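Local coordinates for hypothetical 27.5 kDa protein in SPX19-GCR2 intergenic region (Saccharomyces cerevisiae, PDB 1JZT) that catalyses the epimerisation of the S- and R-forms of NAD(P)HX, a hydrated, damaged form of NAD(P)H, so that both epimers can be repaired, at residues E159-Q164 with P188-A193; G58-V63 with P130-C135; V39-C44 with T240-K245; F47-K52 with F84-V89. All coordinates share one frame; numbering follows the deposited sequence.

Interaction 1 (E159-Q164 with P188-A193); sequences ELCKVQ and PSINPA
Cys161, near the C-terminal end of helix 153-163, and Gln164, close after it, meet the extended segment 188-193. The thiol of Cys161 faces the loop: its SG lies 3.6 Å from Ser189 C and 3.8 Å from Ile190 CD1, while its CB rests 3.8 Å from Pro188 CB. Leu160 adds a looser touch, with its CB 4.1 Å from Ile190 CD1. The side chain of Gln164 reaches the backbone between Ser189 and Asn191, its CD 3.4 Å from Asn191 N; CG sits between the backbone N and the carbonyl carbon (chi1 63°), and the chain runs extended from there to the amide. A water joins the two backbones, donating to Gln164 O at 3.0 Å and to Asn191 O at 2.9 Å.

Further out, Trp178 NE1 donates to Ile190 O, and the side chain of Ile190 packs on Ser171 of strand 169-172. That side chain also comes within about 5 Å of Asp138 and Thr176, predicted potassium ligands. The contact thus joins a helix C-terminus to the loop leading into strand 194-198 of a Rossmann-like alpha/beta fold, beside the probable cation site.

Interaction 2 (G58-V63 with P130-C135); sequences GKHVFV and PEKTLC
His60 and Lys132 meet through backbone and side chain together, and the polar bonds define the pairing. Lys132 O accepts twice from the same histidine: from His60 N at 2.9 Å and from His60 ND1 at 3.0 Å, the latter with the carbonyl oxygen close to the imidazole plane and an N-H...O angle of 161°. CG sits beside the backbone N (chi1 -48°), and chi2 (81°) turns the ring so that ND1 faces this acceptor. Leu134 N donates to His60 O at 2.7 Å, and Phe62 N to Cys135 O at 3.0 Å. Lys59 NZ makes a weak bond to Pro130 O and a long, weak ion pair with Glu56.

Apolar contacts lie on both sides of the backbone. Val61 CG1 touches Cys135 SG at 3.9 Å, whereas Phe62 CB approaches Thr133 CG2 at 4.1 Å. Lys132 CG lies beside the imidazole, 3.8 Å from His60 ND1.

Tyr127 makes three further contacts: its O accepts from Thr133 OG1, its ring meets that of Phe62, and it forms a cation-pi pair with Lys132. The parallel bridge of His60 with Thr133 pairs strands 60-65 and 133-139, adjacent and well inside the mixed, mainly parallel sheet of a Rossmann-like fold.

Interaction 3 (V39-C44 with T240-K245); sequences VAQAVC and TDQILK
Ala42 and Ile243 mark the closest backbone approach, their CA atoms 6.7 Å apart, where helix 28-46 passes the edge strand of the sheet. This is helix-on-sheet packing in a Rossmann-like alpha/beta fold: segment 39-44 is helical throughout, with Val43 N bonded to Val39 O, while 240-245 leads from a loop into the short strand 243-245. That strand is outermost in the sheet and antiparallel to its neighbour 214-218.

Between the two segments Gln41 carries the polar contact. Its CG is anti to the backbone N (chi1 -168°), and the chain continues extended to bring the amide up to the loop. Gln41 OE1 accepts from Gln242 N at 2.7 Å, the N-H...O angle being 160°; the donor lies in the amide plane on a lone pair of the oxygen. The other end of the amide, NE2, donates to a water at 3.0 Å, which in turn donates to Thr240 O. Both ends of the group are therefore held, which fixes its rotation. An alanine in place of Gln41 would probably leave Gln242 N without its acceptor and the bridging water without its donor, so that the loop before the strand lost one of its polar ties to the helix.

Outside the two segments, Asp241 OD2 forms a salt bridge with Arg45, and Ser38 OG is hydrogen-bonded to Gln242 O, so neighbouring turns of the helix also hold this loop. The apolar half belongs to Ile243, whose CB is directed to the helix and whose CD1 lies 3.8 Å from Ala42 CA.

Interaction 4 (F47-K52 with F84-V89); sequences FPLRGK and FGYNPV
The loop after helix 28-46 and the turn after helix 69-83 meet here, in the connections at one end of a Rossmann-like alpha/beta fold, with Leu49 and Tyr86 in the middle. Gly85 closes helix 69-83 in a Schellman motif; its positive phi (106°) suits glycine, and a side chain at this position would crowd Leu49 CD1.

Leu49 covers one face of the Tyr86 ring. Its CD1 lies 3.8 Å from the ring centroid and only 13° off the normal, a CH-pi contact over the centre, while CD2 reaches the rim at Tyr86 CE2, 3.5 Å away. CG, the branch point, sits 3.5 Å from Tyr86 CZ, so the leucine fork spans the ring from its middle to the phenol end. CD1 also touches the backbone, 3.6 Å from Gly85 O.

The phenol supplies the polar link. Tyr86 OH donates to Phe47 O at 2.7 Å, with the donor 49° out of the carbonyl plane although the acceptor lies in the plane of the ring. A water that accepts from Leu49 N at 2.8 Å gives a weak, long bond to the same hydroxyl. A leucine in place of Tyr86 would probably leave Phe47 O without this donor and Leu49 CD1 without an aromatic face to rest on, freeing the loop to shift.

Around the pair, Tyr86 also packs on Cys44 of helix 28-46, Val61 of strand 60-65 and Leu134 of strand 133-139, while Phe47 touches Leu134 and Cys135; the chain then runs on into strand 88-91.

How the interactions relate
Interaction 2 is the sheet contact, a parallel strand pairing built on backbone bonds, and interaction 4 adjoins it because strands 60-65 and 88-91 are neighbours: Val89 O and Val63 N lie 2.8 Å apart. Interaction 4 is a surface contact, relying on one aromatic face and one hydroxyl, whereas the other three are partly buried. It meets interaction 3 through helix 28-46, where Cys44 CA is 3.2 Å from Tyr86 OH, and interaction 3 reaches interaction 2 where Val43 packs on Cys135. Interaction 1 touches none of them, although helix 153-163 follows strand 133-139. In interactions 1 and 3 a glutamine on or just after a helix approaches a loop backbone, beside a bridging water.

Interaction 1 (E159-Q164 with P188-A193)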
loop_
_atom_site.group_PDB
_atom_site.type_symbol
_atom_site.label_atom_id
_atom_site.label_comp_id
_atom_site.label_asym_id
_atom_site.label_seq_id
_atom_site.Cartn_x
_atom_site.Cartn_y
_atom_site.Cartn_z
ATOM N N GLU A 159 -16.661 6.459 -1.153
ATOM C CA GLU A 159 -17.022 6.049 0.203
ATOM C C GLU A 159 -15.869 6.301 1.168
ATOM O O GLU A 159 -16.081 6.741 2.296
ATOM C CB GLU A 159 -17.397 4.562 0.244
ATOM C CG GLU A 159 -18.633 4.165 -0.565
ATOM C CD GLU A 159 -19.907 4.863 -0.108
ATOM O OE1 GLU A 159 -20.018 5.198 1.091
ATOM O OE2 GLU A 159 -20.810 5.062 -0.950
ATOM N N LEU A 160 -14.649 6.015 0.724
ATOM C CA LEU A 160 -13.465 6.225 1.556
ATOM C C LEU A 160 -13.264 7.704 1.873
ATOM O O LEU A 160 -12.958 8.067 3.008
ATOM C CB LEU A 160 -12.209 5.682 0.855
ATOM C CG LEU A 160 -12.162 4.165 0.653
ATOM C CD1 LEU A 160 -10.853 3.763 -0.035
ATOM C CD2 LEU A 160 -12.290 3.480 1.997
ATOM N N CYS A 161 -13.437 8.561 0.870
ATOM C CA CYS A 161 -13.252 9.996 1.080
ATOM C C CYS A 161 -14.222 10.579 2.100
ATOM O O CYS A 161 -13.900 11.555 2.775
ATOM C CB CYS A 161 -13.385 10.751 -0.245
ATOM S SG CYS A 161 -11.998 10.497 -1.371
ATOM N N LYS A 162 -15.404 9.984 2.212
ATOM C CA LYS A 162 -16.400 10.464 3.158
ATOM C C LYS A 162 -15.989 10.251 4.615
ATOM O O LYS A 162 -16.395 11.014 5.493
ATOM C CB LYS A 162 -17.743 9.780 2.893
ATOM C CG LYS A 162 -18.259 10.039 1.484
ATOM C CD LYS A 162 -19.458 9.184 1.130
ATOM C CE LYS A 162 -20.732 9.734 1.722
ATOM N NZ LYS A 162 -21.922 9.023 1.161
ATOM N N VAL A 163 -15.179 9.228 4.878
ATOM C CA VAL A 163 -14.758 8.947 6.251
ATOM C C VAL A 163 -13.254 9.067 6.492
ATOM O O VAL A 163 -12.775 8.747 7.580
ATOM C CB VAL A 163 -15.192 7.526 6.684
ATOM C CG1 VAL A 163 -16.688 7.347 6.473
ATOM C CG2 VAL A 163 -14.412 6.486 5.901
ATOM N N GLN A 164 -12.518 9.549 5.499
ATOM C CA GLN A 164 -11.063 9.655 5.617
ATOM C C GLN A 164 -10.564 10.666 6.636
ATOM O O GLN A 164 -9.380 10.669 6.983
ATOM C CB GLN A 164 -10.441 9.955 4.249
ATOM C CG GLN A 164 -10.849 11.282 3.646
ATOM C CD GLN A 164 -10.193 11.530 2.300
ATOM O OE1 GLN A 164 -10.417 12.564 1.667
ATOM N NE2 GLN A 164 -9.370 10.583 1.859
ATOM N N PRO A 188 -14.022 13.961 -5.202
ATOM C CA PRO A 188 -13.183 14.041 -4.002
ATOM C C PRO A 188 -11.858 13.308 -4.189
ATOM O O PRO A 188 -11.742 12.416 -5.030
ATOM C CB PRO A 188 -14.060 13.411 -2.923
ATOM C CG PRO A 188 -14.843 12.400 -3.690
ATOM C CD PRO A 188 -15.236 13.170 -4.933
ATOM N N SER A 189 -10.870 13.691 -3.389
ATOM C CA SER A 189 -9.538 13.115 -3.474
ATOM C C SER A 189 -9.105 12.473 -2.153
ATOM O O SER A 189 -9.397 12.985 -1.070
ATOM C CB SER A 189 -8.553 14.220 -3.866
ATOM O OG SER A 189 -7.283 13.703 -4.196
ATOM N N ILE A 190 -8.407 11.347 -2.249
ATOM C CA ILE A 190 -7.914 10.649 -1.066
ATOM C C ILE A 190 -6.909 11.535 -0.328
ATOM O O ILE A 190 -6.031 12.145 -0.946
ATOM C CB ILE A 190 -7.213 9.316 -1.455
ATOM C CG1 ILE A 190 -8.236 8.329 -2.026
ATOM C CG2 ILE A 190 -6.500 8.712 -0.248
ATOM C CD1 ILE A 190 -9.257 7.850 -1.023
ATOM N N ASN A 191 -7.062 11.614 0.992
ATOM C CA ASN A 191 -6.175 12.391 1.868
ATOM C C ASN A 191 -5.683 11.381 2.906
ATOM O O ASN A 191 -6.221 11.288 4.011
ATOM C CB ASN A 191 -6.949 13.519 2.557
ATOM C CG ASN A 191 -6.135 14.222 3.644
ATOM O OD1 ASN A 191 -6.664 15.049 4.391
ATOM N ND2 ASN A 191 -4.850 13.898 3.735
ATOM N N PRO A 192 -4.644 10.613 2.559
ATOM C CA PRO A 192 -4.081 9.594 3.449
ATOM C C PRO A 192 -3.375 10.097 4.702
ATOM O O PRO A 192 -2.676 11.110 4.671
ATOM C CB PRO A 192 -3.140 8.830 2.527
ATOM C CG PRO A 192 -2.609 9.919 1.644
ATOM C CD PRO A 192 -3.860 10.720 1.314
ATOM N N ALA A 193 -3.561 9.380 5.807
ATOM C CA ALA A 193 -2.901 9.732 7.061
ATOM C C ALA A 193 -1.457 9.256 6.943
ATOM O O ALA A 193 -0.546 9.805 7.570
ATOM C CB ALA A 193 -3.593 9.042 8.241
HETATM O O HOH W 1 -6.944 9.301 6.020
#

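Interaction 2 (G58-V63 with P130-C135)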
loop_
_atom_site.group_PDB
_atom_site.type_symbol
_atom_site.label_atom_id
_atom_site.label_comp_id
_atom_site.label_asym_id
_atom_site.label_seq_id
_atom_site.Cartn_x
_atom_site.Cartn_y
_atom_site.Cartn_z
ATOM N N GLY A 58 -9.573 -4.658 19.600
ATOM C CA GLY A 58 -10.573 -5.431 18.887
ATOM C C GLY A 58 -10.865 -4.887 17.499
ATOM O O GLY A 58 -11.425 -5.591 16.664
ATOM N N LYS A 59 -10.494 -3.635 17.249
ATOM C CA LYS A 59 -10.738 -3.023 15.946
ATOM C C LYS A 59 -9.939 -3.734 14.859
ATOM O O LYS A 59 -8.918 -4.369 15.133
ATOM C CB LYS A 59 -10.369 -1.539 15.970
ATOM C CG LYS A 59 -11.214 -0.697 16.920
ATOM C CD LYS A 59 -11.003 0.783 16.657
ATOM C CE LYS A 59 -11.852 1.646 17.570
ATOM N NZ LYS A 59 -11.580 3.094 17.338
ATOM N N HIS A 60 -10.412 -3.616 13.623
ATOM C CA HIS A 60 -9.772 -4.262 12.487
ATOM C C HIS A 60 -8.978 -3.305 11.609
ATOM O O HIS A 60 -9.141 -2.088 11.685
ATOM C CB HIS A 60 -10.833 -4.944 11.618
ATOM C CG HIS A 60 -11.801 -5.787 12.391
ATOM N ND1 HIS A 60 -12.889 -5.256 13.051
ATOM C CD2 HIS A 60 -11.833 -7.120 12.627
ATOM C CE1 HIS A 60 -13.551 -6.226 13.659
ATOM N NE2 HIS A 60 -12.931 -7.367 13.418
ATOM N N VAL A 61 -8.088 -3.871 10.798
ATOM C CA VAL A 61 -7.323 -3.090 9.839
ATOM C C VAL A 61 -7.990 -3.496 8.524
ATOM O O VAL A 61 -7.830 -4.633 8.067
ATOM C CB VAL A 61 -5.815 -3.485 9.805
ATOM C CG1 VAL A 61 -5.127 -2.790 8.635
ATOM C CG2 VAL A 61 -5.129 -3.064 11.112
ATOM N N PHE A 62 -8.758 -2.578 7.942
ATOM C CA PHE A 62 -9.477 -2.850 6.700
ATOM C C PHE A 62 -8.597 -2.642 5.474
ATOM O O PHE A 62 -8.279 -1.512 5.108
ATOM C CB PHE A 62 -10.728 -1.960 6.609
ATOM C CG PHE A 62 -11.713 -2.396 5.547
ATOM C CD1 PHE A 62 -12.188 -3.702 5.520
ATOM C CD2 PHE A 62 -12.180 -1.497 4.591
ATOM C CE1 PHE A 62 -13.109 -4.115 4.554
ATOM C CE2 PHE A 62 -13.106 -1.900 3.616
ATOM C CZ PHE A 62 -13.569 -3.207 3.602
ATOM N N VAL A 63 -8.210 -3.747 4.843
ATOM C CA VAL A 63 -7.355 -3.715 3.656
ATOM C C VAL A 63 -8.161 -3.878 2.369
ATOM O O VAL A 63 -8.794 -4.913 2.155
ATOM C CB VAL A 63 -6.300 -4.847 3.715
ATOM C CG1 VAL A 63 -5.391 -4.791 2.498
ATOM C CG2 VAL A 63 -5.488 -4.730 5.000
ATOM N N PRO A 130 -15.974 4.083 12.487
ATOM C CA PRO A 130 -14.920 4.333 13.475
ATOM C C PRO A 130 -14.766 3.286 14.577
ATOM O O PRO A 130 -13.653 2.866 14.891
ATOM C CB PRO A 130 -15.295 5.703 14.036
ATOM C CG PRO A 130 -15.940 6.374 12.869
ATOM C CD PRO A 130 -16.806 5.285 12.292
ATOM N N GLU A 131 -15.878 2.868 15.169
ATOM C CA GLU A 131 -15.825 1.894 16.253
ATOM C C GLU A 131 -15.455 0.472 15.842
ATOM O O GLU A 131 -15.273 -0.392 16.697
ATOM C CB GLU A 131 -17.156 1.877 17.018
ATOM C CG GLU A 131 -18.404 1.949 16.149
ATOM C CD GLU A 131 -18.637 3.340 15.567
ATOM O OE1 GLU A 131 -18.738 4.311 16.352
ATOM O OE2 GLU A 131 -18.724 3.460 14.324
ATOM N N LYS A 132 -15.325 0.225 14.544
ATOM C CA LYS A 132 -14.990 -1.116 14.092
ATOM C C LYS A 132 -13.631 -1.230 13.410
ATOM O O LYS A 132 -13.034 -2.307 13.374
ATOM C CB LYS A 132 -16.076 -1.631 13.144
ATOM C CG LYS A 132 -15.966 -3.117 12.849
ATOM C CD LYS A 132 -17.296 -3.706 12.405
ATOM C CE LYS A 132 -17.231 -5.228 12.366
ATOM N NZ LYS A 132 -18.524 -5.836 11.933
ATOM N N THR A 133 -13.141 -0.114 12.885
ATOM C CA THR A 133 -11.880 -0.106 12.157
ATOM C C THR A 133 -10.828 0.852 12.708
ATOM O O THR A 133 -11.114 2.021 12.960
ATOM C CB THR A 133 -12.150 0.238 10.689
ATOM O OG1 THR A 133 -12.938 -0.808 10.108
ATOM C CG2 THR A 133 -10.846 0.403 9.919
ATOM N N LEU A 134 -9.612 0.340 12.885
ATOM C CA LEU A 134 -8.480 1.119 13.392
ATOM C C LEU A 134 -7.924 2.015 12.290
ATOM O O LEU A 134 -7.658 3.197 12.507
ATOM C CB LEU A 134 -7.379 0.173 13.877
ATOM C CG LEU A 134 -5.993 0.775 14.111
ATOM C CD1 LEU A 134 -6.011 1.743 15.299
ATOM C CD2 LEU A 134 -5.008 -0.353 14.362
ATOM N N CYS A 135 -7.727 1.434 11.113
ATOM C CA CYS A 135 -7.221 2.179 9.969
ATOM C C CYS A 135 -7.546 1.398 8.709
ATOM O O CYS A 135 -7.859 0.203 8.762
ATOM C CB CYS A 135 -5.707 2.387 10.065
ATOM S SG CYS A 135 -4.719 0.888 9.780
#

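Interaction 3 (V39-C44 with T240-K245)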
loop_
_atom_site.group_PDB
_atom_site.type_symbol
_atom_site.label_atom_id
_atom_site.label_comp_id
_atom_site.label_asym_id
_atom_site.label_seq_id
_atom_site.Cartn_x
_atom_site.Cartn_y
_atom_site.Cartn_z
ATOM N N VAL A 39 4.816 -2.270 4.054
ATOM C CA VAL A 39 3.544 -1.640 4.387
ATOM C C VAL A 39 3.071 -2.063 5.775
ATOM O O VAL A 39 2.665 -1.229 6.575
ATOM C CB VAL A 39 2.445 -2.011 3.376
ATOM C CG1 VAL A 39 1.122 -1.362 3.785
ATOM C CG2 VAL A 39 2.854 -1.558 1.980
ATOM N N ALA A 40 3.095 -3.362 6.055
ATOM C CA ALA A 40 2.678 -3.862 7.366
ATOM C C ALA A 40 3.525 -3.247 8.483
ATOM O O ALA A 40 3.006 -2.835 9.527
ATOM C CB ALA A 40 2.798 -5.371 7.403
ATOM N N GLN A 41 4.836 -3.193 8.275
ATOM C CA GLN A 41 5.719 -2.609 9.283
ATOM C C GLN A 41 5.364 -1.127 9.536
ATOM O O GLN A 41 5.396 -0.667 10.679
ATOM C CB GLN A 41 7.186 -2.765 8.845
ATOM C CG GLN A 41 8.228 -2.461 9.931
ATOM C CD GLN A 41 9.636 -2.896 9.531
ATOM O OE1 GLN A 41 10.144 -2.497 8.488
ATOM N NE2 GLN A 41 10.269 -3.713 10.367
ATOM N N ALA A 42 5.011 -0.384 8.485
ATOM C CA ALA A 42 4.639 1.035 8.629
ATOM C C ALA A 42 3.367 1.183 9.464
ATOM O O ALA A 42 3.254 2.083 10.305
ATOM C CB ALA A 42 4.430 1.682 7.247
ATOM N N VAL A 43 2.400 0.302 9.221
ATOM C CA VAL A 43 1.140 0.329 9.958
ATOM C C VAL A 43 1.391 0.043 11.437
ATOM O O VAL A 43 0.855 0.720 12.316
ATOM C CB VAL A 43 0.162 -0.722 9.406
ATOM C CG1 VAL A 43 -1.054 -0.842 10.321
ATOM C CG2 VAL A 43 -0.256 -0.339 7.999
ATOM N N CYS A 44 2.201 -0.976 11.700
ATOM C CA CYS A 44 2.534 -1.356 13.067
ATOM C C CYS A 44 3.279 -0.221 13.777
ATOM O O CYS A 44 3.068 0.028 14.961
ATOM C CB CYS A 44 3.391 -2.633 13.052
ATOM S SG CYS A 44 3.916 -3.249 14.673
ATOM N N THR A 240 17.585 -3.064 10.653
ATOM C CA THR A 240 17.067 -4.063 9.724
ATOM C C THR A 240 15.678 -3.672 9.205
ATOM O O THR A 240 14.992 -4.493 8.602
ATOM C CB THR A 240 16.975 -5.461 10.388
ATOM O OG1 THR A 240 16.209 -5.355 11.591
ATOM C CG2 THR A 240 18.372 -6.007 10.729
ATOM N N ASP A 241 15.276 -2.423 9.437
ATOM C CA ASP A 241 13.969 -1.919 8.996
ATOM C C ASP A 241 13.739 -2.050 7.497
ATOM O O ASP A 241 14.678 -1.950 6.703
ATOM C CB ASP A 241 13.797 -0.436 9.333
ATOM C CG ASP A 241 13.684 -0.165 10.819
ATOM O OD1 ASP A 241 13.517 -1.118 11.604
ATOM O OD2 ASP A 241 13.758 1.027 11.195
ATOM N N GLN A 242 12.483 -2.256 7.108
ATOM C CA GLN A 242 12.147 -2.359 5.690
ATOM C C GLN A 242 11.394 -1.095 5.268
ATOM O O GLN A 242 10.817 -1.016 4.176
ATOM C CB GLN A 242 11.300 -3.603 5.424
ATOM C CG GLN A 242 12.042 -4.914 5.718
ATOM C CD GLN A 242 13.283 -5.089 4.858
ATOM O OE1 GLN A 242 13.187 -5.243 3.643
ATOM N NE2 GLN A 242 14.454 -5.057 5.484
ATOM N N ILE A 243 11.418 -0.110 6.162
ATOM C CA ILE A 243 10.787 1.181 5.945
ATOM C C ILE A 243 11.711 2.243 6.537
ATOM O O ILE A 243 12.568 1.937 7.373
ATOM C CB ILE A 243 9.415 1.289 6.664
ATOM C CG1 ILE A 243 9.604 1.098 8.175
ATOM C CG2 ILE A 243 8.439 0.268 6.099
ATOM C CD1 ILE A 243 8.353 1.402 8.996
ATOM N N LEU A 244 11.537 3.479 6.079
ATOM C CA LEU A 244 12.306 4.636 6.544
ATOM C C LEU A 244 11.349 5.825 6.534
ATOM O O LEU A 244 10.673 6.071 5.533
ATOM C CB LEU A 244 13.477 4.943 5.601
ATOM C CG LEU A 244 14.238 6.244 5.906
ATOM C CD1 LEU A 244 14.872 6.158 7.293
ATOM C CD2 LEU A 244 15.314 6.486 4.851
ATOM N N LYS A 245 11.273 6.546 7.643
ATOM C CA LYS A 245 10.396 7.702 7.719
ATOM C C LYS A 245 10.994 8.787 6.817
ATOM O O LYS A 245 12.114 9.251 7.054
ATOM C CB LYS A 245 10.289 8.178 9.172
ATOM C CG LYS A 245 9.250 9.248 9.426
ATOM C CD LYS A 245 9.265 9.630 10.897
ATOM C CE LYS A 245 8.306 10.760 11.182
ATOM N NZ LYS A 245 6.926 10.362 10.802
HETATM O O HOH W 2 12.570 -5.293 9.361
#

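Interaction 4 (F47-K52 with F84-V89)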
loop_
_atom_site.group_PDB
_atom_site.type_symbol
_atom_site.label_atom_id
_atom_site.label_comp_id
_atom_site.label_asym_id
_atom_site.label_seq_id
_atom_site.Cartn_x
_atom_site.Cartn_y
_atom_site.Cartn_z
ATOM N N PHE A 47 0.677 2.704 14.256
ATOM C CA PHE A 47 -0.395 2.356 15.193
ATOM C C PHE A 47 0.020 1.228 16.141
ATOM O O PHE A 47 -0.562 0.141 16.131
ATOM C CB PHE A 47 -1.650 1.942 14.424
ATOM C CG PHE A 47 -2.143 2.988 13.463
ATOM C CD1 PHE A 47 -2.761 4.146 13.924
ATOM C CD2 PHE A 47 -1.987 2.816 12.092
ATOM C CE1 PHE A 47 -3.220 5.119 13.027
ATOM C CE2 PHE A 47 -2.440 3.776 11.188
ATOM C CZ PHE A 47 -3.059 4.929 11.658
ATOM N N PRO A 48 1.034 1.479 16.985
ATOM C CA PRO A 48 1.521 0.473 17.939
ATOM C C PRO A 48 0.402 -0.077 18.823
ATOM O O PRO A 48 -0.495 0.657 19.241
ATOM C CB PRO A 48 2.583 1.232 18.737
ATOM C CG PRO A 48 2.131 2.657 18.655
ATOM C CD PRO A 48 1.680 2.783 17.221
ATOM N N LEU A 49 0.458 -1.374 19.095
ATOM C CA LEU A 49 -0.553 -2.019 19.914
ATOM C C LEU A 49 -0.266 -1.901 21.408
ATOM O O LEU A 49 -1.163 -2.090 22.232
ATOM C CB LEU A 49 -0.681 -3.496 19.524
ATOM C CG LEU A 49 -1.202 -3.752 18.107
ATOM C CD1 LEU A 49 -1.157 -5.236 17.807
ATOM C CD2 LEU A 49 -2.618 -3.219 17.975
ATOM N N ARG A 50 0.974 -1.572 21.762
ATOM C CA ARG A 50 1.337 -1.442 23.169
ATOM C C ARG A 50 0.557 -0.335 23.866
ATOM O O ARG A 50 0.508 0.801 23.391
ATOM C CB ARG A 50 2.833 -1.158 23.331
ATOM C CG ARG A 50 3.278 -1.226 24.786
ATOM C CD ARG A 50 4.241 -0.110 25.155
ATOM N NE ARG A 50 4.576 -0.148 26.578
ATOM N N GLY A 51 -0.046 -0.675 25.001
ATOM C CA GLY A 51 -0.808 0.302 25.756
ATOM C C GLY A 51 -2.305 0.202 25.540
ATOM O O GLY A 51 -3.076 0.222 26.500
ATOM N N LYS A 52 -2.719 0.101 24.280
ATOM C CA LYS A 52 -4.137 0.008 23.949
ATOM C C LYS A 52 -4.828 -1.106 24.732
ATOM O O LYS A 52 -4.227 -2.142 25.022
ATOM C CB LYS A 52 -4.314 -0.226 22.446
ATOM C CG LYS A 52 -3.849 0.938 21.584
ATOM C CD LYS A 52 -4.109 0.677 20.108
ATOM C CE LYS A 52 -3.660 1.852 19.247
ATOM N N PHE A 84 1.595 -9.940 13.103
ATOM C CA PHE A 84 2.003 -8.877 14.017
ATOM C C PHE A 84 1.026 -8.644 15.174
ATOM O O PHE A 84 1.306 -7.849 16.074
ATOM C CB PHE A 84 2.210 -7.553 13.260
ATOM C CG PHE A 84 3.362 -7.570 12.285
ATOM C CD1 PHE A 84 4.375 -8.521 12.392
ATOM C CD2 PHE A 84 3.439 -6.618 11.265
ATOM C CE1 PHE A 84 5.445 -8.531 11.497
ATOM C CE2 PHE A 84 4.506 -6.620 10.365
ATOM C CZ PHE A 84 5.512 -7.578 10.481
ATOM N N GLY A 85 -0.119 -9.315 15.149
ATOM C CA GLY A 85 -1.070 -9.152 16.236
ATOM C C GLY A 85 -2.314 -8.335 15.942
ATOM O O GLY A 85 -3.131 -8.115 16.840
ATOM N N TYR A 86 -2.468 -7.878 14.703
ATOM C CA TYR A 86 -3.646 -7.093 14.336
ATOM C C TYR A 86 -4.782 -7.980 13.831
ATOM O O TYR A 86 -4.613 -9.186 13.654
ATOM C CB TYR A 86 -3.291 -6.052 13.268
ATOM C CG TYR A 86 -2.304 -5.008 13.744
ATOM C CD1 TYR A 86 -0.953 -5.313 13.879
ATOM C CD2 TYR A 86 -2.729 -3.730 14.106
ATOM C CE1 TYR A 86 -0.045 -4.378 14.368
ATOM C CE2 TYR A 86 -1.831 -2.780 14.599
ATOM C CZ TYR A 86 -0.495 -3.110 14.731
ATOM O OH TYR A 86 0.391 -2.203 15.249
ATOM N N ASN A 87 -5.937 -7.365 13.607
ATOM C CA ASN A 87 -7.119 -8.064 13.123
ATOM C C ASN A 87 -7.441 -7.588 11.713
ATOM O O ASN A 87 -8.423 -6.873 11.491
ATOM C CB ASN A 87 -8.297 -7.775 14.048
ATOM C CG ASN A 87 -8.006 -8.151 15.479
ATOM O OD1 ASN A 87 -7.706 -9.308 15.778
ATOM N ND2 ASN A 87 -8.087 -7.176 16.378
ATOM N N PRO A 88 -6.621 -7.992 10.734
ATOM C CA PRO A 88 -6.862 -7.570 9.354
ATOM C C PRO A 88 -8.064 -8.220 8.678
ATOM O O PRO A 88 -8.370 -9.389 8.913
ATOM C CB PRO A 88 -5.544 -7.914 8.662
ATOM C CG PRO A 88 -5.121 -9.160 9.375
ATOM C CD PRO A 88 -5.424 -8.849 10.827
ATOM N N VAL A 89 -8.748 -7.426 7.857
ATOM C CA VAL A 89 -9.895 -7.867 7.074
ATOM C C VAL A 89 -9.661 -7.329 5.665
ATOM O O VAL A 89 -9.469 -6.123 5.473
ATOM C CB VAL A 89 -11.230 -7.294 7.611
ATOM C CG1 VAL A 89 -12.366 -7.632 6.651
ATOM C CG2 VAL A 89 -11.531 -7.867 8.983
HETATM O O HOH W 3 2.489 -2.949 17.908
#